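Local structure of tRNA (cytidine-2'-O-)-methyltransferase TrmJ (Sulfolobus acidocaldarius, 4CNG) at residues K104-L107 with L108-S111; T138-E141 with I142-D146. The protein methylates the 2'-hydroxyl of cytidine 32 in tRNA, using S-adenosyl-L-methionine as methyl donor and working as a homodimer. The protein carries 1 engineered substitution. One frame throughout, in Å; residues are numbered along the deposited sequence.

Interaction 1 (K104-L107 with L108-S111). With SAH (S-adenosyl-L-homocysteine), chain D.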
loop_
_atom_site.group_PDB
_atom_site.type_symbol
_atom_site.label_atom_id
_atom_site.label_comp_id
_atom_site.label_asym_id
_atom_site.label_seq_id
_atom_site.Cartn_x
_atom_site.Cartn_y
_atom_site.Cartn_z
ATOM N N LYS A 104 22.896 -5.051 8.723
ATOM C CA LYS A 104 24.083 -5.587 9.388
ATOM C C LYS A 104 24.490 -4.675 10.540
ATOM O O LYS A 104 24.135 -3.495 10.566
ATOM C CB LYS A 104 25.254 -5.736 8.408
ATOM C CG LYS A 104 26.338 -6.672 8.927
ATOM C CD LYS A 104 27.660 -6.524 8.189
ATOM C CE LYS A 104 28.789 -7.183 8.968
ATOM N NZ LYS A 104 30.065 -7.225 8.200
ATOM N N GLY A 105 25.260 -5.222 11.475
ATOM C CA GLY A 105 25.923 -4.415 12.487
ATOM C C GLY A 105 24.982 -4.054 13.614
ATOM O O GLY A 105 24.008 -4.758 13.877
ATOM N N ASP A 106 25.202 -2.900 14.222
ATOM C CA ASP A 106 24.475 -2.544 15.428
ATOM C C ASP A 106 22.976 -2.382 15.209
ATOM O O ASP A 106 22.199 -2.739 16.097
ATOM C CB ASP A 106 25.053 -1.272 16.023
ATOM C CG ASP A 106 26.525 -1.408 16.354
ATOM O OD1 ASP A 106 26.941 -2.496 16.818
ATOM O OD2 ASP A 106 27.261 -0.415 16.181
ATOM N N LEU A 107 22.571 -1.903 14.028
ATOM C CA LEU A 107 21.152 -1.674 13.739
ATOM C C LEU A 107 20.349 -2.970 13.714
ATOM O O LEU A 107 19.134 -2.939 13.920
ATOM C CB LEU A 107 20.918 -0.887 12.438
ATOM C CG LEU A 107 20.928 0.643 12.501
ATOM C CD1 LEU A 107 20.571 1.171 11.127
ATOM C CD2 LEU A 107 19.934 1.100 13.555
ATOM N N LEU A 108 21.008 -4.108 13.526
ATOM C CA LEU A 108 20.338 -5.396 13.672
ATOM C C LEU A 108 19.604 -5.496 15.026
ATOM O O LEU A 108 18.527 -6.092 15.102
ATOM C CB LEU A 108 21.335 -6.538 13.519
ATOM C CG LEU A 108 20.684 -7.918 13.435
ATOM C CD1 LEU A 108 19.889 -8.080 12.149
ATOM C CD2 LEU A 108 21.728 -9.007 13.563
ATOM N N ARG A 109 20.158 -4.896 16.086
ATOM C CA ARG A 109 19.580 -5.040 17.405
ATOM C C ARG A 109 18.200 -4.399 17.492
ATOM O O ARG A 109 17.454 -4.706 18.418
ATOM C CB ARG A 109 20.537 -4.485 18.458
ATOM C CG ARG A 109 21.757 -5.374 18.650
ATOM C CD ARG A 109 22.458 -5.059 19.953
ATOM N NE ARG A 109 23.622 -4.186 19.798
ATOM C CZ ARG A 109 24.393 -3.780 20.804
ATOM N NH1 ARG A 109 24.137 -4.181 22.045
ATOM N NH2 ARG A 109 25.415 -2.963 20.573
ATOM N N LYS A 110 17.921 -3.437 16.600
ATOM C CA LYS A 110 16.617 -2.744 16.495
ATOM C C LYS A 110 15.662 -3.299 15.459
ATOM O O LYS A 110 14.541 -2.834 15.353
ATOM C CB LYS A 110 16.832 -1.249 16.126
ATOM C CG LYS A 110 17.362 -0.369 17.207
ATOM C CD LYS A 110 17.408 1.075 16.782
ATOM C CE LYS A 110 17.873 1.829 17.984
ATOM N NZ LYS A 110 17.828 3.211 17.594
ATOM N N SER A 111 16.132 -4.220 14.649
ATOM C CA SER A 111 15.377 -4.599 13.474
ATOM C C SER A 111 14.199 -5.512 13.831
ATOM O O SER A 111 14.353 -6.500 14.542
ATOM C CB SER A 111 16.291 -5.297 12.489
ATOM O OG SER A 111 16.723 -6.528 13.042
HETATM N N SAH D . 18.036 6.635 4.526
HETATM C CA SAH D . 18.162 5.169 4.796
HETATM C CB SAH D . 18.879 4.962 6.130
HETATM C CG SAH D . 20.266 5.555 6.245
HETATM S SD SAH D . 20.876 5.067 7.813
HETATM C C SAH D . 16.832 4.535 4.963
HETATM O O SAH D . 15.955 5.252 5.463
HETATM O OXT SAH D . 16.687 3.332 4.749
HETATM C "C5'" SAH D . 20.918 3.337 7.600
HETATM C "C4'" SAH D . 22.194 2.782 8.220
HETATM O "O4'" SAH D . 22.138 1.362 8.279
HETATM C "C3'" SAH D . 23.439 3.124 7.412
HETATM O "O3'" SAH D . 24.090 4.273 7.938
HETATM C "C2'" SAH D . 24.326 1.893 7.496
HETATM O "O2'" SAH D . 25.552 2.137 8.207
HETATM C "C1'" SAH D . 23.480 0.874 8.254
HETATM N N9 SAH D . 23.418 -0.418 7.566
HETATM C C8 SAH D . 23.363 -1.598 8.203
HETATM N N7 SAH D . 23.112 -2.589 7.318
HETATM C C5 SAH D . 22.942 -2.021 6.110
HETATM C C6 SAH D . 22.660 -2.517 4.754
HETATM N N6 SAH D . 22.494 -3.847 4.543
HETATM N N1 SAH D . 22.562 -1.599 3.755
HETATM C C2 SAH D . 22.710 -0.273 3.985
HETATM N N3 SAH D . 22.966 0.253 5.202
HETATM C C4 SAH D . 23.059 -0.565 6.286
#
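Leu108 N, Arg109 N and Lys110 N donate to the carbonyls of Gly105, Asp106 and Leu107, three successive i to i+3 bonds of 3.0 to 3.1 Å that wind 106-110 into a short 3-10 helix in the loop between strands 93-97 and 111-112. Leu107 is the buried residue of the turn. Its CD1 lies against the ribose of S-adenosyl-L-homocysteine, 3.3 Å from O4', while CD2 passes across the aliphatic chain of Lys110, 4.1 Å from CD. Lys110 runs on fully extended past that methyl, and its ammonium end goes on to Ser145. On the exposed side Asp106 and Arg109 lie alongside each other, their planes 61° apart; OD1 comes near the plane of the guanidinium at its edge but stays 4.1 Å from NH2, beyond a salt bridge. Where the helix ends, Leu108 O accepts from Ser111 N and, in one of two conformers of that serine, also from Ser111 OG. Just ahead of the helix, Lys104 N gives an almost straight bond, 169°, to N7 of the adenine, 2.8 Å away. Backbone N-H and leucine methyl thus address base and sugar separately, whereas the Asp106-Arg109 pair probably adds only weak electrostatic attraction.

Interaction 2 (T138-E141 with I142-D146). With SAH (S-adenosyl-L-homocysteine), chain D.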
loop_
_atom_site.group_PDB
_atom_site.type_symbol
_atom_site.label_atom_id
_atom_site.label_comp_id
_atom_site.label_asym_id
_atom_site.label_seq_id
_atom_site.Cartn_x
_atom_site.Cartn_y
_atom_site.Cartn_z
ATOM N N THR A 138 16.990 9.651 8.221
ATOM C CA THR A 138 18.422 9.776 8.473
ATOM C C THR A 138 18.860 8.763 9.539
ATOM O O THR A 138 18.068 8.267 10.331
ATOM C CB THR A 138 18.802 11.187 8.936
ATOM O OG1 THR A 138 18.233 11.398 10.221
ATOM C CG2 THR A 138 18.309 12.241 7.960
ATOM N N ARG A 139 20.208 8.648 9.595
ATOM C CA ARG A 139 20.715 7.712 10.570
ATOM C C ARG A 139 20.366 8.152 11.976
ATOM O O ARG A 139 20.013 7.340 12.810
ATOM C CB ARG A 139 22.217 7.556 10.407
ATOM C CG ARG A 139 22.883 6.648 11.424
ATOM C CD ARG A 139 22.375 5.218 11.281
ATOM N NE ARG A 139 22.992 4.307 12.244
ATOM C CZ ARG A 139 22.552 4.108 13.485
ATOM N NH1 ARG A 139 21.483 4.758 13.930
ATOM N NH2 ARG A 139 23.190 3.263 14.286
ATOM N N GLU A 140 20.375 9.487 12.209
ATOM C CA GLU A 140 20.041 10.021 13.533
ATOM C C GLU A 140 18.535 9.896 13.864
ATOM O O GLU A 140 18.182 9.641 15.021
ATOM C CB GLU A 140 20.479 11.461 13.679
ATOM C CG GLU A 140 20.191 12.043 15.035
ATOM C CD GLU A 140 20.924 11.405 16.186
ATOM O OE1 GLU A 140 21.899 10.621 15.972
ATOM O OE2 GLU A 140 20.551 11.760 17.333
ATOM N N GLU A 141 17.638 10.046 12.887
ATOM C CA GLU A 141 16.225 9.799 13.110
ATOM C C GLU A 141 16.015 8.355 13.562
ATOM O O GLU A 141 15.188 8.071 14.446
ATOM C CB GLU A 141 15.446 10.146 11.844
ATOM C CG GLU A 141 15.358 11.650 11.599
ATOM C CD GLU A 141 14.901 12.087 10.219
ATOM O OE1 GLU A 141 14.892 11.278 9.253
ATOM O OE2 GLU A 141 14.692 13.322 10.074
ATOM N N ILE A 142 16.729 7.408 12.944
ATOM C CA ILE A 142 16.644 6.025 13.333
ATOM C C ILE A 142 17.247 5.808 14.704
ATOM O O ILE A 142 16.712 5.052 15.503
ATOM C CB ILE A 142 17.256 5.088 12.258
ATOM C CG1 ILE A 142 16.447 5.165 10.951
ATOM C CG2 ILE A 142 17.384 3.669 12.754
ATOM C CD1 ILE A 142 17.099 4.530 9.754
ATOM N N ALA A 143 18.331 6.524 15.049
ATOM C CA ALA A 143 18.915 6.444 16.381
ATOM C C ALA A 143 17.966 6.888 17.474
ATOM O O ALA A 143 18.018 6.330 18.567
ATOM C CB ALA A 143 20.205 7.258 16.470
ATOM N N LYS A 144 17.085 7.838 17.164
ATOM C CA LYS A 144 16.089 8.363 18.083
ATOM C C LYS A 144 14.865 7.472 18.190
ATOM O O LYS A 144 13.969 7.758 18.968
ATOM C CB LYS A 144 15.670 9.752 17.632
ATOM C CG LYS A 144 16.705 10.819 17.909
ATOM C CD LYS A 144 16.304 12.125 17.249
ATOM C CE LYS A 144 17.256 13.257 17.611
ATOM N NZ LYS A 144 16.827 14.518 16.933
ATOM N N SER A 145 14.820 6.373 17.413
ATOM C CA SER A 145 13.694 5.451 17.388
ATOM C C SER A 145 14.059 4.195 18.184
ATOM O O SER A 145 15.220 3.829 18.337
ATOM C CB SER A 145 13.327 5.112 15.931
ATOM O OG SER A 145 12.963 6.303 15.253
ATOM N N ASP A 146 13.053 3.472 18.665
ATOM C CA ASP A 146 13.247 2.240 19.419
ATOM C C ASP A 146 13.460 1.003 18.538
ATOM O O ASP A 146 14.238 0.126 18.894
ATOM C CB ASP A 146 12.060 2.003 20.333
ATOM C CG ASP A 146 11.904 3.113 21.345
ATOM O OD1 ASP A 146 12.834 3.254 22.156
ATOM O OD2 ASP A 146 10.865 3.803 21.376
HETATM N N SAH D . 18.036 6.635 4.526
HETATM C CA SAH D . 18.162 5.169 4.796
HETATM C CB SAH D . 18.879 4.962 6.130
HETATM C CG SAH D . 20.266 5.555 6.245
HETATM S SD SAH D . 20.876 5.067 7.813
HETATM C C SAH D . 16.832 4.535 4.963
HETATM O O SAH D . 15.955 5.252 5.463
HETATM O OXT SAH D . 16.687 3.332 4.749
HETATM C "C5'" SAH D . 20.918 3.337 7.600
HETATM C "C4'" SAH D . 22.194 2.782 8.220
HETATM O "O4'" SAH D . 22.138 1.362 8.279
HETATM C "C3'" SAH D . 23.439 3.124 7.412
HETATM O "O3'" SAH D . 24.090 4.273 7.938
HETATM C "C2'" SAH D . 24.326 1.893 7.496
HETATM O "O2'" SAH D . 25.552 2.137 8.207
HETATM C "C1'" SAH D . 23.480 0.874 8.254
HETATM N N9 SAH D . 23.418 -0.418 7.566
HETATM C C8 SAH D . 23.363 -1.598 8.203
HETATM N N7 SAH D . 23.112 -2.589 7.318
HETATM C C5 SAH D . 22.942 -2.021 6.110
HETATM C C6 SAH D . 22.660 -2.517 4.754
HETATM N N6 SAH D . 22.494 -3.847 4.543
HETATM N N1 SAH D . 22.562 -1.599 3.755
HETATM C C2 SAH D . 22.710 -0.273 3.985
HETATM N N3 SAH D . 22.966 0.253 5.202
HETATM C C4 SAH D . 23.059 -0.565 6.286
#
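Glu140 and Lys144 meet one turn apart on helix 139-143, which opens with a capping box beside the cofactor pocket of this SPOUT methyltransferase. Thr138 is the N-cap: its OG1 accepts from Glu141 N at 3.0 Å, and Glu141 OE1 returns the bond by taking Thr138 N, which reaches it from above the carboxylate plane. OE1 also forms a salt bridge with Arg132, so two partners hold that oxygen. Lys144 can be followed outward from the helix end. CB rests against the carbonyl oxygens of both Glu140 and Glu141; CG stays 3.5 Å from Glu140 O, and CD still skirts the same oxygen. CE then passes Glu140 OE2 at 3.6 Å, after which NZ continues to a salt bridge with Asp85. Glu140 reaches the lysine because its chain bends at chi2 (64°), folding the carboxylate back over the helix so that OE1 also lies against Ala143 CB. With Lys144 cut back to alanine, Asp85 would probably lose this charge partner and the flank of Glu140 its cover of methylenes. On another side, Arg139 lays CB and CD against SD of S-adenosyl-L-homocysteine, each 3.8 Å away, and its guanidinium turns an edge to Ala143 N. Ile142 CD1 touches both Thr138 O and, 4.1 Å away, CB of the ligand. Main-chain bonds from Ile142 N, Ala143 N and Lys144 N to the carbonyls four residues back complete the turn. At the C-terminal end the weak 3.3 Å bond from Lys144 N shares Glu141 O with Ser145 OG, which donates to that oxygen at 3.0 Å.

Interactions 1 and 2, with centres 12 Å apart, touch the same S-adenosyl-L-homocysteine at different points: 104-111 takes the adenine and ribose, 138-146 the sulfur side. Ser98, Asp102, Val135 and Leu137 add further hydrogen bonds to the ligand. Leu107 bridges the two directly, its side chain packing on Arg139 and Ile142 of helix 139-143. The other tie is polar. Lys110 NZ reaches the C-terminal end of that helix, lying 2.8 Å from Ser145 O and 3.0 Å from Ile142 O, with a weak third bond to Ala143 O. Lys110 also pairs by backbone hydrogen bonding with Leu148, in strand 147-149 just after interaction 2.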